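Side-chain contact in prolyl-tRNA synthetase (Naegleria fowleri, PDB 6UYH), which probably joins proline to its tRNA after activating it with ATP, and is bound here to halofuginone and an ATP analogue: residues Q28-S33 and V157-S162. Numbering follows the deposited sequence.
Sequences QVITKS and VPFIRS. With ANP (phosphoaminophosphonic acid-adenylate ester), chain C.
Ile30 reaches from helix 22-32 to the loop 157-162 and meets two consecutive residues, Pro158 and Phe159. The CB of Ile30 points toward the loop, and the side chain forks at that atom. One branch is the methyl CG2, which comes up to the edge of the Phe159 ring, near its plane; Ile30 CG2 lies 4.0 Å from Phe159 CE2. On the other branch, CG1 sits on the side flanked by both N and C of the backbone (chi1 67°); from there the chain runs on extended (chi2 -172°) and carries CD1 to the proline. Ile30 CD1 lies 3.6 Å from Pro158 CB and almost as near Pro158 CG, the two side chains crossing at about a right angle. Only carbons touch between the two segments, though Pro158 O bonds to Tyr26 OH, one helical turn earlier.

Further along, the loop holds the nucleotide. A classic beta bulge sets Ile160 and Arg161 against Val157, and Ser162 then reads the adenine edge: Ser162 N donates to ANP N1 (3.2 Å), while Ser162 O accepts from ANP N6 (3.0 Å). Arg161 NH1 meets ANP O2G of the gamma-phosphate almost straight on (3.1 Å, 174°) and is also salt-bridged to Glu152.

This is the motif 2 loop of class II synthetases, linking antiparallel strands 140-149 and 164-174; Leu36 of strand 36-38 and Ile280 of helix 274-283 both pack against Ile30 and Phe159, joining helix 22-32 to the catalytic core.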
# COMPACT_ATOMS: atom_id res chain seq x y z
N GLN A 28 -22.24 2.98 15.82
CA GLN A 28 -22.58 4.38 15.59
C GLN A 28 -21.33 5.25 15.51
O GLN A 28 -21.24 6.14 14.67
CB GLN A 28 -23.53 4.88 16.67
CG GLN A 28 -24.92 4.26 16.57
CD GLN A 28 -25.97 5.04 17.34
OE1 GLN A 28 -25.87 6.26 17.49
NE2 GLN A 28 -26.98 4.34 17.85
N VAL A 29 -20.33 4.98 16.36
CA VAL A 29 -19.13 5.82 16.37
C VAL A 29 -18.32 5.63 15.09
O VAL A 29 -17.83 6.61 14.50
CB VAL A 29 -18.29 5.55 17.63
CG1 VAL A 29 -16.92 6.22 17.52
CG2 VAL A 29 -19.02 6.07 18.88
N ILE A 30 -18.14 4.38 14.63
CA ILE A 30 -17.27 4.20 13.47
C ILE A 30 -17.94 4.71 12.18
O ILE A 30 -17.25 5.14 11.26
CB ILE A 30 -16.81 2.74 13.31
CG1 ILE A 30 -18.00 1.82 12.97
CG2 ILE A 30 -16.01 2.28 14.57
CD1 ILE A 30 -17.66 0.32 13.00
N THR A 31 -19.28 4.67 12.11
CA THR A 31 -19.95 5.14 10.90
C THR A 31 -20.16 6.65 10.91
O THR A 31 -19.90 7.32 9.91
CB THR A 31 -21.30 4.43 10.70
OG1 THR A 31 -22.14 4.62 11.85
CG2 THR A 31 -21.10 2.93 10.44
N LYS A 32 -20.67 7.19 12.02
CA LYS A 32 -21.02 8.61 12.05
C LYS A 32 -19.79 9.50 12.08
O LYS A 32 -19.87 10.67 11.69
CB LYS A 32 -21.94 8.89 13.24
CG LYS A 32 -23.27 8.18 13.12
CD LYS A 32 -24.18 8.44 14.31
CE LYS A 32 -25.54 7.79 14.09
NZ LYS A 32 -26.50 8.05 15.21
N SER A 33 -18.65 8.98 12.52
CA SER A 33 -17.40 9.70 12.42
C SER A 33 -16.82 9.70 11.01
O SER A 33 -15.77 10.30 10.81
CB SER A 33 -16.36 9.09 13.35
OG SER A 33 -16.01 7.78 12.92
N VAL A 157 -16.04 -8.51 13.42
CA VAL A 157 -16.05 -7.30 14.23
C VAL A 157 -15.29 -6.24 13.44
O VAL A 157 -14.13 -6.45 13.08
CB VAL A 157 -15.42 -7.50 15.62
CG1 VAL A 157 -15.41 -6.17 16.40
CG2 VAL A 157 -16.17 -8.58 16.41
N PRO A 158 -15.90 -5.09 13.12
CA PRO A 158 -15.17 -4.06 12.38
C PRO A 158 -13.81 -3.81 13.00
O PRO A 158 -13.67 -3.71 14.22
CB PRO A 158 -16.09 -2.84 12.49
CG PRO A 158 -17.48 -3.44 12.58
CD PRO A 158 -17.29 -4.70 13.43
N PHE A 159 -12.78 -3.80 12.13
CA PHE A 159 -11.37 -3.65 12.46
C PHE A 159 -10.79 -4.84 13.22
O PHE A 159 -9.76 -5.37 12.82
CB PHE A 159 -11.08 -2.36 13.24
CG PHE A 159 -11.51 -1.11 12.53
CD1 PHE A 159 -10.95 -0.76 11.31
CD2 PHE A 159 -12.46 -0.28 13.09
CE1 PHE A 159 -11.36 0.40 10.64
CE2 PHE A 159 -12.86 0.89 12.45
CZ PHE A 159 -12.30 1.23 11.22
N ILE A 160 -11.44 -5.28 14.31
CA ILE A 160 -10.84 -6.29 15.18
C ILE A 160 -10.73 -7.63 14.48
O ILE A 160 -9.75 -8.36 14.66
CB ILE A 160 -11.65 -6.43 16.49
CG1 ILE A 160 -11.72 -5.10 17.23
CG2 ILE A 160 -11.03 -7.54 17.36
CD1 ILE A 160 -10.39 -4.61 17.76
N ARG A 161 -11.78 -8.02 13.74
CA ARG A 161 -11.84 -9.36 13.14
C ARG A 161 -12.64 -9.24 11.84
O ARG A 161 -13.87 -9.36 11.85
CB ARG A 161 -12.46 -10.38 14.08
CG ARG A 161 -12.36 -11.81 13.53
CD ARG A 161 -12.94 -12.85 14.47
NE ARG A 161 -12.23 -12.84 15.75
CZ ARG A 161 -10.99 -13.28 15.93
NH1 ARG A 161 -10.30 -13.78 14.90
NH2 ARG A 161 -10.43 -13.21 17.13
N SER A 162 -11.94 -9.02 10.74
CA SER A 162 -12.59 -8.91 9.44
C SER A 162 -12.10 -10.02 8.52
O SER A 162 -11.03 -10.59 8.73
CB SER A 162 -12.37 -7.51 8.82
OG SER A 162 -11.00 -7.17 8.68
PG ANP C . -6.64 -14.36 16.44
O1G ANP C . -6.93 -15.16 17.62
O2G ANP C . -7.43 -14.98 15.22
O3G ANP C . -7.10 -12.89 16.78
PB ANP C . -4.16 -15.07 14.91
O1B ANP C . -3.27 -16.10 15.44
O2B ANP C . -5.12 -15.71 13.86
N3B ANP C . -5.03 -14.32 16.09
PA ANP C . -2.01 -13.90 13.37
O1A ANP C . -0.83 -14.25 14.18
O2A ANP C . -2.16 -14.84 12.22
O3A ANP C . -3.36 -13.95 14.22
O5' ANP C . -2.04 -12.40 12.79
C5' ANP C . -1.16 -11.30 13.13
C4' ANP C . -2.01 -10.24 13.78
O4' ANP C . -3.08 -9.85 12.89
C3' ANP C . -2.72 -10.73 15.04
O3' ANP C . -1.87 -10.60 16.17
C2' ANP C . -3.93 -9.80 15.12
O2' ANP C . -3.61 -8.63 15.86
C1' ANP C . -4.22 -9.49 13.64
N9 ANP C . -5.37 -10.22 13.10
C8 ANP C . -5.55 -11.57 13.08
N7 ANP C . -6.68 -11.96 12.53
C5 ANP C . -7.28 -10.76 12.16
C6 ANP C . -8.51 -10.47 11.53
N6 ANP C . -9.36 -11.40 11.08
N1 ANP C . -8.82 -9.17 11.34
C2 ANP C . -7.95 -8.24 11.73
N3 ANP C . -6.77 -8.39 12.32
C4 ANP C . -6.49 -9.68 12.51